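Local coordinates for hypothetical protein (Catenulispora acidiphila, PDB 4H3U) that is of unknown function but has a ketosteroid isomerase-like (SnoaL-like) fold and may take part in trimethylamine metabolism, at residues P28-A33 against G47-A52; T32-A37 against V118-L123. One frame throughout, in Å; residues are numbered along the deposited sequence. Where two conformers were deposited one is given.

Interaction 1 of 2, residues P28-A33 against G47-A52; sequences PEIVTA and GTLFAA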
loop_
_atom_site.group_PDB
_atom_site.type_symbol
_atom_site.label_atom_id
_atom_site.label_comp_id
_atom_site.label_asym_id
_atom_site.label_seq_id
_atom_site.Cartn_x
_atom_site.Cartn_y
_atom_site.Cartn_z
ATOM N N PRO A 28 3.974 -18.603 2.203
ATOM C CA PRO A 28 3.080 -19.469 1.422
ATOM C C PRO A 28 3.646 -19.722 0.018
ATOM O O PRO A 28 4.183 -18.786 -0.601
ATOM C CB PRO A 28 1.778 -18.669 1.381
ATOM C CG PRO A 28 1.832 -17.870 2.639
ATOM C CD PRO A 28 3.260 -17.479 2.830
ATOM N N GLU A 29 3.440 -20.909 -0.529
ATOM C CA GLU A 29 3.923 -21.189 -1.864
ATOM C C GLU A 29 3.336 -20.211 -2.910
ATOM O O GLU A 29 4.014 -19.904 -3.869
ATOM C CB GLU A 29 3.669 -22.669 -2.193
ATOM C CG GLU A 29 4.480 -23.598 -1.255
ATOM C CD GLU A 29 6.012 -23.469 -1.404
ATOM O OE1 GLU A 29 6.547 -23.446 -2.546
ATOM O OE2 GLU A 29 6.717 -23.449 -0.360
ATOM N N ILE A 30 2.075 -19.804 -2.729
ATOM C CA ILE A 30 1.450 -18.893 -3.677
ATOM C C ILE A 30 2.217 -17.568 -3.756
ATOM O O ILE A 30 2.295 -16.947 -4.827
ATOM C CB ILE A 30 -0.056 -18.671 -3.365
ATOM C CG1 ILE A 30 -0.755 -17.947 -4.510
ATOM C CG2 ILE A 30 -0.276 -17.895 -2.086
ATOM C CD1 ILE A 30 -0.688 -18.624 -5.845
ATOM N N VAL A 31 2.790 -17.140 -2.623
ATOM C CA VAL A 31 3.596 -15.926 -2.587
ATOM C C VAL A 31 4.882 -16.120 -3.395
ATOM O O VAL A 31 5.275 -15.260 -4.186
ATOM C CB VAL A 31 3.855 -15.483 -1.178
ATOM C CG1 VAL A 31 4.773 -14.292 -1.116
ATOM C CG2 VAL A 31 2.515 -15.161 -0.481
ATOM N N THR A 32 5.559 -17.246 -3.166
ATOM C CA THR A 32 6.782 -17.539 -3.911
ATOM C C THR A 32 6.470 -17.615 -5.414
ATOM O O THR A 32 7.242 -17.098 -6.225
ATOM C CB THR A 32 7.394 -18.842 -3.372
ATOM O OG1 THR A 32 7.612 -18.665 -1.978
ATOM C CG2 THR A 32 8.656 -19.212 -4.090
ATOM N N ALA A 33 5.344 -18.225 -5.785
ATOM C CA ALA A 33 4.956 -18.358 -7.174
ATOM C C ALA A 33 4.662 -16.997 -7.801
ATOM O O ALA A 33 5.024 -16.714 -8.935
ATOM C CB ALA A 33 3.768 -19.276 -7.348
ATOM N N GLY A 47 -0.765 -14.896 -14.883
ATOM C CA GLY A 47 -2.176 -15.122 -15.070
ATOM C C GLY A 47 -2.706 -16.460 -14.600
ATOM O O GLY A 47 -3.821 -16.544 -14.020
ATOM N N THR A 48 -1.950 -17.527 -14.796
ATOM C CA THR A 48 -2.418 -18.857 -14.441
ATOM C C THR A 48 -2.714 -19.016 -12.952
ATOM O O THR A 48 -3.434 -19.943 -12.558
ATOM C CB THR A 48 -1.428 -19.933 -14.948
ATOM O OG1 THR A 48 -2.124 -21.171 -15.001
ATOM C CG2 THR A 48 -0.203 -20.035 -14.083
ATOM N N LEU A 49 -2.163 -18.161 -12.109
ATOM C CA LEU A 49 -2.417 -18.223 -10.676
ATOM C C LEU A 49 -3.806 -17.760 -10.266
ATOM O O LEU A 49 -4.203 -17.985 -9.133
ATOM C CB LEU A 49 -1.398 -17.343 -9.937
ATOM C CG LEU A 49 0.067 -17.689 -10.162
ATOM C CD1 LEU A 49 0.962 -16.685 -9.471
ATOM C CD2 LEU A 49 0.368 -19.127 -9.719
ATOM N N PHE A 50 -4.537 -17.104 -11.164
ATOM C CA PHE A 50 -5.788 -16.446 -10.854
ATOM C C PHE A 50 -7.033 -17.178 -11.317
ATOM O O PHE A 50 -7.073 -17.871 -12.320
ATOM C CB PHE A 50 -5.797 -15.035 -11.502
ATOM C CG PHE A 50 -4.887 -14.066 -10.797
ATOM C CD1 PHE A 50 -5.392 -13.135 -9.905
ATOM C CD2 PHE A 50 -3.510 -14.101 -11.016
ATOM C CE1 PHE A 50 -4.559 -12.277 -9.235
ATOM C CE2 PHE A 50 -2.677 -13.252 -10.316
ATOM C CZ PHE A 50 -3.203 -12.348 -9.424
ATOM N N ALA A 51 -8.094 -16.991 -10.515
ATOM C CA ALA A 51 -9.412 -17.479 -10.835
ATOM C C ALA A 51 -9.899 -16.876 -12.137
ATOM O O ALA A 51 -9.454 -15.794 -12.554
ATOM C CB ALA A 51 -10.393 -17.145 -9.719
ATOM N N ALA A 52 -10.919 -17.487 -12.738
ATOM C CA ALA A 52 -11.428 -17.034 -13.998
ATOM C C ALA A 52 -11.946 -15.608 -13.932
ATOM O O ALA A 52 -11.833 -14.860 -14.910
ATOM C CB ALA A 52 -12.520 -17.957 -14.503
#
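Leu-49 lays its two methyl groups against the first turn of helix 29-39, and the side chains meet through apolar groups alone. Leu-49 CD2 meets Ile-30 CD1 at 4.0 Å and the methyl of Ala-33, CB, at 4.1 Å, so one branch bridges two residues a single turn apart. The other branch, Leu-49 CD1, rests on the backbone, 4.1 Å from Ala-33 C and equally far from its carbonyl O. Ile-30 and Leu-49 run past each other in opposite directions. Ile-30 has CG1 anti to its N (chi1 -169°), which carries CD1 out to Leu-49 although the CB bond itself does not point there; Ala-33 directs its CB at the partner segment.

Backbone hydrogen bonds shape each side separately. Pro-28 is the N-cap residue, and Ala-33 N bonds to Glu-29 O at 2.9 Å within the helix. Across the way a type I beta turn, Gly-47 to Phe-50, is closed by Phe-50 N to Gly-47 O at 3.0 Å and presents Leu-49 from its third position.

Ile-131 joins the two sides, since it touches the Ile-30 side chain and pairs through its backbone with Leu-49 and Ala-51. The contact thus ties the start of the N-terminal helix 29-39 to the turn leading from helix 43-47 into strand 50-51, at the partly exposed margin of the ketosteroid isomerase-like alpha+beta fold.

Interaction 2 of 2, residues T32-A37 against V118-L123; sequences TAWAAA and VPMATL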
loop_
_atom_site.group_PDB
_atom_site.type_symbol
_atom_site.label_atom_id
_atom_site.label_comp_id
_atom_site.label_asym_id
_atom_site.label_seq_id
_atom_site.Cartn_x
_atom_site.Cartn_y
_atom_site.Cartn_z
ATOM N N THR A 32 5.559 -17.246 -3.166
ATOM C CA THR A 32 6.782 -17.539 -3.911
ATOM C C THR A 32 6.470 -17.615 -5.414
ATOM O O THR A 32 7.242 -17.098 -6.225
ATOM C CB THR A 32 7.394 -18.842 -3.372
ATOM O OG1 THR A 32 7.612 -18.665 -1.978
ATOM C CG2 THR A 32 8.656 -19.212 -4.090
ATOM N N ALA A 33 5.344 -18.225 -5.785
ATOM C CA ALA A 33 4.956 -18.358 -7.174
ATOM C C ALA A 33 4.662 -16.997 -7.801
ATOM O O ALA A 33 5.024 -16.714 -8.935
ATOM C CB ALA A 33 3.768 -19.276 -7.348
ATOM N N TRP A 34 3.978 -16.141 -7.052
ATOM C CA TRP A 34 3.643 -14.779 -7.506
ATOM C C TRP A 34 4.924 -13.969 -7.765
ATOM O O TRP A 34 5.048 -13.316 -8.801
ATOM C CB TRP A 34 2.720 -14.156 -6.462
ATOM C CG TRP A 34 2.448 -12.685 -6.601
ATOM C CD1 TRP A 34 1.389 -12.092 -7.249
ATOM C CD2 TRP A 34 3.186 -11.608 -5.985
ATOM N NE1 TRP A 34 1.463 -10.725 -7.110
ATOM C CE2 TRP A 34 2.519 -10.412 -6.300
ATOM C CE3 TRP A 34 4.290 -11.550 -5.143
ATOM C CZ2 TRP A 34 2.942 -9.191 -5.825
ATOM C CZ3 TRP A 34 4.701 -10.330 -4.661
ATOM C CH2 TRP A 34 4.031 -9.166 -5.008
ATOM N N ALA A 35 5.861 -14.039 -6.823
ATOM C CA ALA A 35 7.131 -13.320 -7.001
ATOM C C ALA A 35 7.930 -13.842 -8.185
ATOM O O ALA A 35 8.508 -13.049 -8.952
ATOM C CB ALA A 35 7.965 -13.339 -5.746
ATOM N N ALA A 36 7.940 -15.166 -8.360
ATOM C CA ALA A 36 8.670 -15.769 -9.463
ATOM C C ALA A 36 8.018 -15.372 -10.802
ATOM O O ALA A 36 8.713 -15.152 -11.802
ATOM C CB ALA A 36 8.737 -17.272 -9.317
ATOM N N ALA A 37 6.696 -15.279 -10.832
ATOM C CA ALA A 37 5.977 -14.884 -12.040
ATOM C C ALA A 37 6.305 -13.431 -12.394
ATOM O O ALA A 37 6.613 -13.092 -13.532
ATOM C CB ALA A 37 4.485 -15.087 -11.850
ATOM N N VAL A 118 11.416 -0.102 -4.584
ATOM C CA VAL A 118 10.570 0.435 -3.532
ATOM C C VAL A 118 9.897 -0.698 -2.768
ATOM O O VAL A 118 9.598 -1.762 -3.331
ATOM C CB VAL A 118 9.475 1.358 -4.103
ATOM C CG1 VAL A 118 10.073 2.629 -4.730
ATOM C CG2 VAL A 118 8.554 0.666 -5.118
ATOM N N PRO A 119 9.542 -0.450 -1.502
ATOM C CA PRO A 119 8.714 -1.417 -0.787
ATOM C C PRO A 119 7.288 -1.431 -1.375
ATOM O O PRO A 119 6.723 -0.401 -1.725
ATOM C CB PRO A 119 8.714 -0.902 0.656
ATOM C CG PRO A 119 8.998 0.564 0.539
ATOM C CD PRO A 119 9.896 0.702 -0.658
HETATM N N MSE A 120 6.670 -2.594 -1.363
HETATM C CA MSE A 120 5.324 -2.736 -1.851
HETATM C C MSE A 120 4.594 -3.594 -0.871
HETATM O O MSE A 120 5.188 -4.427 -0.174
HETATM C CB MSE A 120 5.352 -3.350 -3.258
HETATM C CG MSE A 120 3.984 -3.436 -3.976
HETATM SE SE MSE A 120 4.155 -3.947 -5.890
HETATM C CE MSE A 120 5.362 -5.420 -5.386
ATOM N N ALA A 121 3.301 -3.299 -0.773
ATOM C CA ALA A 121 2.352 -4.126 0.024
ATOM C C ALA A 121 1.379 -4.719 -0.976
ATOM O O ALA A 121 0.701 -3.983 -1.708
ATOM C CB ALA A 121 1.642 -3.281 1.085
ATOM N N THR A 122 1.254 -6.039 -0.985
ATOM C CA THR A 122 0.304 -6.728 -1.823
ATOM C C THR A 122 -0.633 -7.559 -0.958
ATOM O O THR A 122 -0.222 -8.308 -0.066
ATOM C CB THR A 122 1.015 -7.613 -2.856
ATOM O OG1 THR A 122 1.712 -6.758 -3.776
ATOM C CG2 THR A 122 0.067 -8.549 -3.603
ATOM N N LEU A 123 -1.915 -7.359 -1.201
ATOM C CA LEU A 123 -2.981 -8.075 -0.471
ATOM C C LEU A 123 -3.598 -9.064 -1.430
ATOM O O LEU A 123 -4.185 -8.663 -2.456
ATOM C CB LEU A 123 -4.038 -7.093 0.013
ATOM C CG LEU A 123 -3.525 -5.899 0.812
ATOM C CD1 LEU A 123 -4.668 -5.081 1.370
ATOM C CD2 LEU A 123 -2.553 -6.249 1.912
#
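In the ketosteroid isomerase-like fold the N-terminal helix packs against a curved mixed sheet, and here Trp-34 of helix 29-39 reaches down to strand 116-127. Met-120 and Thr-122, alternate residues of that strand, both point their CB atoms at the helix, while Ala-121 between them turns away and packs on Tyr-137 of the second subunit. The indole is sent across the gap by a first torsion that sets CG anti to the backbone N (chi1 170°), and its six-membered ring leads, through CZ2 and CH2. Thr-122 meets it with both branches: OG1 comes obliquely to the ring, within 3.4 Å of Trp-34 CZ2. This is van der Waals packing; the hydroxyl has its hydrogen-bond partner in Asp-136 OD1, and Trp-34 NE1 makes a weak hydrogen bond to Asp-134 OD2. Neighbouring Trp-38 meets the indole edge-to-face, while Ile-101 and Val-87 also touch it. Met-120, deposited as selenomethionine, has an extended chain that bends at its last torsion (chi3 48°) and places the terminal methyl CE, in one of its two conformers, 4.0 Å from Trp-34 CH2, so this touch is less certain than that of Thr-122, whose methyl CG2 lies 3.7 Å from Trp-34 CZ2.

In the fold
Both contacts hang on helix 29-39, where their segments overlap at Thr-32 and Ala-33, but they look out from different sides of it. Interaction 1 lies near the surface, about 12 Å from the centre of the chain, and joins aliphatic side chains, fastening the helix to a turn close by in sequence. Interaction 2 is buried, about 6 Å from that centre, and sets an aromatic ring on a strand more than 80 residues later, with the Thr-122 hydroxyl hydrogen-bonded to Asp-136 and the indole N-H weakly to Asp-134. The two meet where Leu-49 CD1 packs 3.8 Å from Trp-34 CA. Strand 130-138 serves both: Ile-131 touches interaction 1, Asp-134 and Asp-136 interaction 2.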